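Local coordinates for protein BAG family molecular chaperone regulator 1 (Arabidopsis thaliana, PDB 4HWC) that probably serves as a co-chaperone, its BAG domain binding the ATPase domain of HSP70/HSC70 chaperones to regulate stress responses and programmed cell death, at residues A[13-18]-A[49-54]; A[7-12]-A[66-71]; A[53-58]-A[70-75]. All coordinates share one frame; numbering follows the deposited sequence.

Overall arrangement
The three contacts tie together the three helices of a BAG-domain bundle, one for each helix pair. Contact 1 joins helix 5-31 to helix 38-55, contact 2 joins 5-31 to 62-88, and contact 3 joins 38-55 to 62-88. Their centres are close: about 9 Å between contacts 1 and 2, and about 7 Å from contact 3 to either. Contact 1 is nested within the chain loop closed by contact 2. A salt bridge links contacts 1 and 3, D17 OD1 lying 2.8 Å from R74 NH1, while R68 NH1 of contact 2 probably donates to L55 O of contact 3. I12 packs on E51, K54 and L55, bringing all three together.

Contact 1. Residues A[13-18]-A[49-54]; sequences SLEVDR and MNELIK
The methylenes of E15 lie against the carboxylate of E51, with no polar bond between the two. The closest pair is E15 CG and E51 CD, 3.7 Å apart, so the methylene of one glutamate lies against the carboxylate carbon of the other. E15 CB adds to this at 3.8 Å from E51 OE1. The two side chains cross at about a right angle and their carboxylate planes are turned 68° apart. V16 supplies the remaining, looser contact, with its CG2 methyl 4.5 Å from E51 CB.

The helices involved, 5-31 and 38-55, are successive members of the three-helix bundle of the BAG domain and run here in opposite senses, with V16 and E51 the nearest pair at 7.5 Å between CA atoms. V16 also packs against R74, V75 and Y78 of helix 62-88, and thus reaches both partner helices.

Each of the two glutamates has its cationic partner within its own helix, whereas D17 pairs with R74 of helix 62-88. CG of E15 stands anti to the backbone N (chi1 -178°) and the chain then bends, carrying the carboxylate along the helix to R18. The guanidinium grips it side-on. R18 NE points nearly straight at E15 OE1 (3.3 Å, 171° at the hydrogen), close to the guanidinium plane. R18 NH2 reaches the syn lone pair of E15 OE2 at 2.8 Å, but this oxygen is tilted from that plane. The carboxylate of E51, by contrast, has a long and weak ion pair with K54, NZ to OE2 3.5 Å. E51 is buried and also touches I12 and L19.

Like charges do come near each other: E15 OE2 and E51 OE2 are 5.3 Å apart. The R18 bridge probably offsets part of this repulsion on the E15 side, whereas burial beside another acid may raise the proton affinity of E51.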
loop_
_atom_site.group_PDB
_atom_site.type_symbol
_atom_site.label_atom_id
_atom_site.label_comp_id
_atom_site.label_asym_id
_atom_site.label_seq_id
_atom_site.Cartn_x
_atom_site.Cartn_y
_atom_site.Cartn_z
ATOM N N SER A 13 3.469 8.625 1.825
ATOM C CA SER A 13 2.281 8.753 1.001
ATOM C C SER A 13 2.623 8.676 -0.484
ATOM O O SER A 13 1.875 8.104 -1.265
ATOM C CB SER A 13 1.584 10.080 1.295
ATOM O OG SER A 13 0.417 10.210 0.512
ATOM N N LEU A 14 3.756 9.259 -0.865
ATOM C CA LEU A 14 4.185 9.245 -2.258
ATOM C C LEU A 14 4.527 7.823 -2.692
ATOM O O LEU A 14 4.234 7.424 -3.816
ATOM C CB LEU A 14 5.399 10.157 -2.449
ATOM C CG LEU A 14 5.180 11.646 -2.158
ATOM C CD1 LEU A 14 6.495 12.395 -2.308
ATOM C CD2 LEU A 14 4.132 12.206 -3.104
ATOM N N GLU A 15 5.145 7.063 -1.794
ATOM C CA GLU A 15 5.502 5.682 -2.093
ATOM C C GLU A 15 4.243 4.821 -2.125
ATOM O O GLU A 15 4.139 3.880 -2.916
ATOM C CB GLU A 15 6.479 5.147 -1.047
ATOM C CG GLU A 15 6.951 3.719 -1.296
ATOM C CD GLU A 15 7.373 3.469 -2.742
ATOM O OE1 GLU A 15 7.745 4.437 -3.444
ATOM O OE2 GLU A 15 7.343 2.296 -3.174
ATOM N N VAL A 16 3.288 5.135 -1.258
ATOM C CA VAL A 16 2.041 4.385 -1.250
ATOM C C VAL A 16 1.300 4.686 -2.557
ATOM O O VAL A 16 0.615 3.816 -3.094
ATOM C CB VAL A 16 1.168 4.760 -0.031
ATOM C CG1 VAL A 16 -0.201 4.086 -0.130
ATOM C CG2 VAL A 16 1.861 4.304 1.249
ATOM N N ASP A 17 1.434 5.910 -3.073
ATOM C CA ASP A 17 0.782 6.259 -4.340
ATOM C C ASP A 17 1.317 5.353 -5.447
ATOM O O ASP A 17 0.559 4.834 -6.273
ATOM C CB ASP A 17 1.073 7.710 -4.764
ATOM C CG ASP A 17 0.450 8.733 -3.846
ATOM O OD1 ASP A 17 -0.574 8.417 -3.208
ATOM O OD2 ASP A 17 0.978 9.866 -3.779
ATOM N N ARG A 18 2.633 5.182 -5.463
ATOM C CA ARG A 18 3.276 4.365 -6.479
ATOM C C ARG A 18 2.919 2.897 -6.315
ATOM O O ARG A 18 2.672 2.211 -7.300
ATOM C CB ARG A 18 4.792 4.535 -6.423
ATOM C CG ARG A 18 5.518 4.012 -7.662
ATOM C CD ARG A 18 7.021 4.048 -7.466
ATOM N NE ARG A 18 7.438 3.100 -6.437
ATOM C CZ ARG A 18 7.584 1.795 -6.637
ATOM N NH1 ARG A 18 7.351 1.273 -7.837
ATOM N NH2 ARG A 18 7.955 1.010 -5.637
ATOM N N MET A 49 4.022 -3.675 3.353
ATOM C CA MET A 49 4.191 -3.962 4.773
ATOM C C MET A 49 5.329 -3.133 5.350
ATOM O O MET A 49 5.289 -2.748 6.527
ATOM C CB MET A 49 4.450 -5.451 5.000
ATOM C CG MET A 49 3.285 -6.338 4.610
ATOM S SD MET A 49 1.758 -5.890 5.471
ATOM C CE MET A 49 2.166 -6.452 7.140
ATOM N N ASN A 50 6.342 -2.857 4.527
ATOM C CA ASN A 50 7.477 -2.053 4.965
ATOM C C ASN A 50 7.029 -0.621 5.218
ATOM O O ASN A 50 7.534 0.048 6.122
ATOM C CB ASN A 50 8.604 -2.068 3.925
ATOM C CG ASN A 50 9.506 -3.282 4.060
ATOM O OD1 ASN A 50 9.531 -3.938 5.108
ATOM N ND2 ASN A 50 10.267 -3.580 3.006
ATOM N N GLU A 51 6.083 -0.147 4.411
ATOM C CA GLU A 51 5.560 1.200 4.599
ATOM C C GLU A 51 4.683 1.210 5.855
ATOM O O GLU A 51 4.613 2.213 6.565
ATOM C CB GLU A 51 4.745 1.643 3.378
ATOM C CG GLU A 51 5.565 1.755 2.097
ATOM C CD GLU A 51 6.753 2.704 2.242
ATOM O OE1 GLU A 51 6.534 3.911 2.508
ATOM O OE2 GLU A 51 7.906 2.243 2.092
ATOM N N LEU A 52 4.017 0.092 6.130
ATOM C CA LEU A 52 3.159 -0.004 7.309
ATOM C C LEU A 52 4.046 0.066 8.559
ATOM O O LEU A 52 3.680 0.679 9.567
ATOM C CB LEU A 52 2.383 -1.319 7.288
ATOM C CG LEU A 52 1.170 -1.423 8.212
ATOM C CD1 LEU A 52 0.088 -0.455 7.744
ATOM C CD2 LEU A 52 0.638 -2.843 8.202
ATOM N N ILE A 53 5.214 -0.570 8.483
ATOM C CA ILE A 53 6.161 -0.553 9.591
ATOM C C ILE A 53 6.663 0.881 9.794
ATOM O O ILE A 53 6.725 1.361 10.923
ATOM C CB ILE A 53 7.362 -1.501 9.315
ATOM C CG1 ILE A 53 6.872 -2.951 9.236
ATOM C CG2 ILE A 53 8.411 -1.357 10.415
ATOM C CD1 ILE A 53 7.934 -3.944 8.747
ATOM N N LYS A 54 7.006 1.568 8.706
ATOM C CA LYS A 54 7.485 2.948 8.793
ATOM C C LYS A 54 6.430 3.846 9.440
ATOM O O LYS A 54 6.754 4.749 10.207
ATOM C CB LYS A 54 7.830 3.500 7.406
ATOM C CG LYS A 54 9.116 2.944 6.789
ATOM C CD LYS A 54 9.341 3.534 5.406
ATOM C CE LYS A 54 10.527 2.893 4.708
ATOM N NZ LYS A 54 10.332 1.433 4.514
#

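Contact 2. Residues A[7-12]-A[66-71]; sequences KAISDI and LQRKMQ
The backbone oxygen of Q67 accepts the N-H of Q71 in the regular turn of helix 62-88 (N to O 3.1 Å), and the CG2 methyl of I9 comes within 4.0 Å of it. I9 contributes the largest single share of the buried surface, and it works with two separate branches. CG2, which is anti to the backbone N, rests on Q71 CG at 3.6 Å. The other branch has CG1 beside the backbone N (chi1 -64°) and continues extended, which places CD1 3.7 Å from R68 CB, low on the arginine stem. The two methyls thus settle on successive parts of one helical turn, against Q67, R68 and Q71.

R68 lends only its base here. Its stem bends further out and its end leads away from helix 5-31, where NH1 probably donates to the backbone oxygen of L55. I58 covers I9, I12 and R68 from the connection that leads to helix 62-88.

The segment axes approach to 9.9 Å and run nearly parallel, at 16°, as expected for the first and third helices of an up-down-up bundle. An alanine in place of I9 would remove both methyl branches and is likely to leave a gap over Q71 CG and R68 CB. Because the surface offered to I9 consists largely of the methylenes of polar residues, with some backbone, the pairing rests on close dispersion contact and does not depend on the polar ends.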
loop_
_atom_site.group_PDB
_atom_site.type_symbol
_atom_site.label_atom_id
_atom_site.label_comp_id
_atom_site.label_asym_id
_atom_site.label_seq_id
_atom_site.Cartn_x
_atom_site.Cartn_y
_atom_site.Cartn_z
ATOM N N LYS A 7 5.376 16.041 7.069
ATOM C CA LYS A 7 6.246 15.851 5.908
ATOM C C LYS A 7 6.678 14.398 5.701
ATOM O O LYS A 7 6.610 13.875 4.586
ATOM C CB LYS A 7 7.489 16.733 6.041
ATOM C CG LYS A 7 8.569 16.506 4.981
ATOM C CD LYS A 7 8.195 17.080 3.615
ATOM C CE LYS A 7 7.123 16.259 2.910
ATOM N NZ LYS A 7 6.794 16.813 1.566
ATOM N N ALA A 8 7.130 13.756 6.774
ATOM C CA ALA A 8 7.581 12.369 6.722
ATOM C C ALA A 8 6.461 11.408 6.315
ATOM O O ALA A 8 6.719 10.305 5.824
ATOM C CB ALA A 8 8.141 11.964 8.074
ATOM N N ILE A 9 5.221 11.826 6.537
ATOM C CA ILE A 9 4.067 11.006 6.191
ATOM C C ILE A 9 3.705 11.240 4.730
ATOM O O ILE A 9 3.404 10.295 4.003
ATOM C CB ILE A 9 2.858 11.343 7.090
ATOM C CG1 ILE A 9 3.183 10.989 8.542
ATOM C CG2 ILE A 9 1.630 10.572 6.633
ATOM C CD1 ILE A 9 2.136 11.465 9.534
ATOM N N SER A 10 3.743 12.500 4.300
ATOM C CA SER A 10 3.435 12.836 2.913
ATOM C C SER A 10 4.444 12.140 2.009
ATOM O O SER A 10 4.195 11.930 0.822
ATOM C CB SER A 10 3.504 14.351 2.692
ATOM O OG SER A 10 2.417 15.013 3.314
ATOM N N ASP A 11 5.587 11.787 2.591
ATOM C CA ASP A 11 6.650 11.103 1.871
ATOM C C ASP A 11 6.300 9.627 1.688
ATOM O O ASP A 11 6.452 9.074 0.599
ATOM C CB ASP A 11 7.967 11.243 2.634
ATOM C CG ASP A 11 9.028 10.282 2.143
ATOM O OD1 ASP A 11 9.028 9.117 2.596
ATOM O OD2 ASP A 11 9.854 10.687 1.297
ATOM N N ILE A 12 5.849 8.994 2.766
ATOM C CA ILE A 12 5.445 7.594 2.724
ATOM C C ILE A 12 4.249 7.551 1.787
ATOM O O ILE A 12 4.042 6.584 1.052
ATOM C CB ILE A 12 5.012 7.094 4.125
ATOM C CG1 ILE A 12 6.244 6.923 5.015
ATOM C CG2 ILE A 12 4.218 5.794 4.007
ATOM C CD1 ILE A 12 5.936 6.469 6.425
ATOM N N LEU A 66 -4.183 12.232 12.269
ATOM C CA LEU A 66 -5.234 11.756 11.383
ATOM C C LEU A 66 -4.639 11.375 10.027
ATOM O O LEU A 66 -5.048 10.384 9.415
ATOM C CB LEU A 66 -6.302 12.833 11.193
ATOM C CG LEU A 66 -7.463 12.411 10.295
ATOM C CD1 LEU A 66 -8.174 11.220 10.915
ATOM C CD2 LEU A 66 -8.423 13.576 10.109
ATOM N N GLN A 67 -3.672 12.162 9.562
ATOM C CA GLN A 67 -3.023 11.890 8.283
ATOM C C GLN A 67 -2.253 10.577 8.323
ATOM O O GLN A 67 -2.192 9.850 7.329
ATOM C CB GLN A 67 -2.075 13.030 7.909
ATOM C CG GLN A 67 -2.791 14.296 7.485
ATOM C CD GLN A 67 -3.765 14.048 6.347
ATOM O OE1 GLN A 67 -3.397 13.494 5.309
ATOM N NE2 GLN A 67 -5.016 14.461 6.535
ATOM N N ARG A 68 -1.661 10.276 9.473
ATOM C CA ARG A 68 -0.916 9.034 9.627
ATOM C C ARG A 68 -1.882 7.853 9.561
ATOM O O ARG A 68 -1.611 6.853 8.889
ATOM C CB ARG A 68 -0.180 9.011 10.965
ATOM C CG ARG A 68 0.767 7.822 11.136
ATOM C CD ARG A 68 1.343 7.771 12.540
ATOM N NE ARG A 68 0.353 7.312 13.505
ATOM C CZ ARG A 68 0.036 6.036 13.696
ATOM N NH1 ARG A 68 0.643 5.087 12.995
ATOM N NH2 ARG A 68 -0.904 5.712 14.571
ATOM N N LYS A 69 -3.011 7.970 10.258
ATOM C CA LYS A 69 -4.002 6.894 10.267
ATOM C C LYS A 69 -4.613 6.692 8.887
ATOM O O LYS A 69 -4.984 5.573 8.521
ATOM C CB LYS A 69 -5.116 7.183 11.279
ATOM C CG LYS A 69 -4.701 7.057 12.738
ATOM C CD LYS A 69 -5.867 7.467 13.639
ATOM C CE LYS A 69 -5.471 7.533 15.100
ATOM N NZ LYS A 69 -6.618 8.022 15.923
ATOM N N MET A 70 -4.744 7.768 8.124
ATOM C CA MET A 70 -5.297 7.625 6.786
ATOM C C MET A 70 -4.325 6.826 5.921
ATOM O O MET A 70 -4.744 5.973 5.145
ATOM C CB MET A 70 -5.559 8.985 6.127
ATOM C CG MET A 70 -6.031 8.851 4.668
ATOM S SD MET A 70 -6.572 10.381 3.872
ATOM C CE MET A 70 -5.015 11.219 3.624
ATOM N N GLN A 71 -3.028 7.098 6.046
ATOM C CA GLN A 71 -2.056 6.360 5.242
ATOM C C GLN A 71 -2.034 4.904 5.663
ATOM O O GLN A 71 -1.855 4.008 4.836
ATOM C CB GLN A 71 -0.655 6.969 5.368
ATOM C CG GLN A 71 -0.553 8.365 4.785
ATOM C CD GLN A 71 -0.996 8.436 3.327
ATOM O OE1 GLN A 71 -1.642 9.400 2.910
ATOM N NE2 GLN A 71 -0.640 7.425 2.546
#

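Contact 3. Residues A[53-58]-A[70-75]; sequences IKLDAI and MQVKRV
L55 makes every close contact of residues 53-58 with residues 70-75, and it does so in steps along its side chain. Nearest the backbone, L55 CB lies 4.0 Å from V72 CG2. CG stands beside the backbone N (chi1 -69°), which throws the branch across the helix 62-88 surface. There L55 CD1 meets Q71 CB at 3.8 Å and comes equally near V72 N, while its approach to V75 CG2 is looser, at 4.3 Å. L55 CD2 lies 4.0 Å from Q71 CB, so both methyls of the leucine rest on this carbon from one side. V72 meets L55 with CG2, the methyl beside its backbone N.

At D56 the backbone is still tied to I53, D56 N donating to I53 O at 3.1 Å. I58, further along, leans on I12.

This places L55 between the two other helices of the bundle: it packs on I12 of helix 5-31 as well as on helix 62-88, while V72 and V75 extend the second interface toward L52 and L48 of helix 38-55.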
loop_
_atom_site.group_PDB
_atom_site.type_symbol
_atom_site.label_atom_id
_atom_site.label_comp_id
_atom_site.label_asym_id
_atom_site.label_seq_id
_atom_site.Cartn_x
_atom_site.Cartn_y
_atom_site.Cartn_z
ATOM N N ILE A 53 5.214 -0.570 8.483
ATOM C CA ILE A 53 6.161 -0.553 9.591
ATOM C C ILE A 53 6.663 0.881 9.794
ATOM O O ILE A 53 6.725 1.361 10.923
ATOM C CB ILE A 53 7.362 -1.501 9.315
ATOM C CG1 ILE A 53 6.872 -2.951 9.236
ATOM C CG2 ILE A 53 8.411 -1.357 10.415
ATOM C CD1 ILE A 53 7.934 -3.944 8.747
ATOM N N LYS A 54 7.006 1.568 8.706
ATOM C CA LYS A 54 7.485 2.948 8.793
ATOM C C LYS A 54 6.430 3.846 9.440
ATOM O O LYS A 54 6.754 4.749 10.207
ATOM C CB LYS A 54 7.830 3.500 7.406
ATOM C CG LYS A 54 9.116 2.944 6.789
ATOM C CD LYS A 54 9.341 3.534 5.406
ATOM C CE LYS A 54 10.527 2.893 4.708
ATOM N NZ LYS A 54 10.332 1.433 4.514
ATOM N N LEU A 55 5.164 3.595 9.117
ATOM C CA LEU A 55 4.068 4.378 9.682
ATOM C C LEU A 55 3.557 3.962 11.065
ATOM O O LEU A 55 2.710 4.641 11.643
ATOM C CB LEU A 55 2.786 4.154 8.868
ATOM C CG LEU A 55 2.768 4.725 7.447
ATOM C CD1 LEU A 55 1.571 4.161 6.678
ATOM C CD2 LEU A 55 2.698 6.250 7.503
ATOM N N ASP A 56 4.067 2.852 11.589
ATOM C CA ASP A 56 3.634 2.351 12.893
ATOM C C ASP A 56 4.645 2.927 13.886
ATOM O O ASP A 56 4.735 2.461 15.025
ATOM C CB ASP A 56 3.634 0.815 12.970
ATOM C CG ASP A 56 3.066 0.280 14.282
ATOM O OD1 ASP A 56 1.923 0.638 14.637
ATOM O OD2 ASP A 56 3.756 -0.515 14.954
ATOM N N ALA A 57 5.387 3.950 13.462
ATOM C CA ALA A 57 6.390 4.575 14.320
ATOM C C ALA A 57 6.493 6.098 14.193
ATOM O O ALA A 57 7.372 6.711 14.797
ATOM C CB ALA A 57 7.753 3.944 14.058
ATOM N N ILE A 58 5.614 6.713 13.408
ATOM C CA ILE A 58 5.642 8.165 13.253
ATOM C C ILE A 58 4.714 8.800 14.284
ATOM O O ILE A 58 3.505 8.596 14.241
ATOM C CB ILE A 58 5.184 8.593 11.847
ATOM C CG1 ILE A 58 6.143 8.032 10.796
ATOM C CG2 ILE A 58 5.117 10.113 11.762
ATOM C CD1 ILE A 58 5.782 8.414 9.368
ATOM N N MET A 70 -4.744 7.768 8.124
ATOM C CA MET A 70 -5.297 7.625 6.786
ATOM C C MET A 70 -4.325 6.826 5.921
ATOM O O MET A 70 -4.744 5.973 5.145
ATOM C CB MET A 70 -5.559 8.985 6.127
ATOM C CG MET A 70 -6.031 8.851 4.668
ATOM S SD MET A 70 -6.572 10.381 3.872
ATOM C CE MET A 70 -5.015 11.219 3.624
ATOM N N GLN A 71 -3.028 7.098 6.046
ATOM C CA GLN A 71 -2.056 6.360 5.242
ATOM C C GLN A 71 -2.034 4.904 5.663
ATOM O O GLN A 71 -1.855 4.008 4.836
ATOM C CB GLN A 71 -0.655 6.969 5.368
ATOM C CG GLN A 71 -0.553 8.365 4.785
ATOM C CD GLN A 71 -0.996 8.436 3.327
ATOM O OE1 GLN A 71 -1.642 9.400 2.910
ATOM N NE2 GLN A 71 -0.640 7.425 2.546
ATOM N N VAL A 72 -2.216 4.656 6.954
ATOM C CA VAL A 72 -2.240 3.284 7.437
ATOM C C VAL A 72 -3.426 2.562 6.798
ATOM O O VAL A 72 -3.313 1.417 6.363
ATOM C CB VAL A 72 -2.391 3.236 8.969
ATOM C CG1 VAL A 72 -2.697 1.820 9.414
ATOM C CG2 VAL A 72 -1.104 3.733 9.639
ATOM N N LYS A 73 -4.562 3.246 6.744
ATOM C CA LYS A 73 -5.773 2.669 6.163
ATOM C C LYS A 73 -5.587 2.378 4.681
ATOM O O LYS A 73 -6.071 1.362 4.176
ATOM C CB LYS A 73 -6.956 3.621 6.357
ATOM C CG LYS A 73 -8.283 3.087 5.822
ATOM C CD LYS A 73 -8.690 1.808 6.540
ATOM C CE LYS A 73 -10.074 1.343 6.083
ATOM N NZ LYS A 73 -10.485 0.119 6.808
ATOM N N ARG A 74 -4.892 3.273 3.984
ATOM C CA ARG A 74 -4.645 3.083 2.556
ATOM C C ARG A 74 -3.879 1.791 2.331
ATOM O O ARG A 74 -4.228 1.007 1.459
ATOM C CB ARG A 74 -3.821 4.238 1.978
ATOM C CG ARG A 74 -4.619 5.458 1.592
ATOM C CD ARG A 74 -4.155 5.961 0.232
ATOM N NE ARG A 74 -2.832 6.551 0.295
ATOM C CZ ARG A 74 -2.081 6.837 -0.763
ATOM N NH1 ARG A 74 -0.894 7.381 -0.583
ATOM N NH2 ARG A 74 -2.503 6.561 -1.991
ATOM N N VAL A 75 -2.821 1.585 3.115
ATOM C CA VAL A 75 -1.992 0.391 3.000
ATOM C C VAL A 75 -2.766 -0.882 3.327
ATOM O O VAL A 75 -2.643 -1.890 2.626
ATOM C CB VAL A 75 -0.754 0.479 3.925
ATOM C CG1 VAL A 75 0.014 -0.841 3.890
ATOM C CG2 VAL A 75 0.153 1.611 3.465
#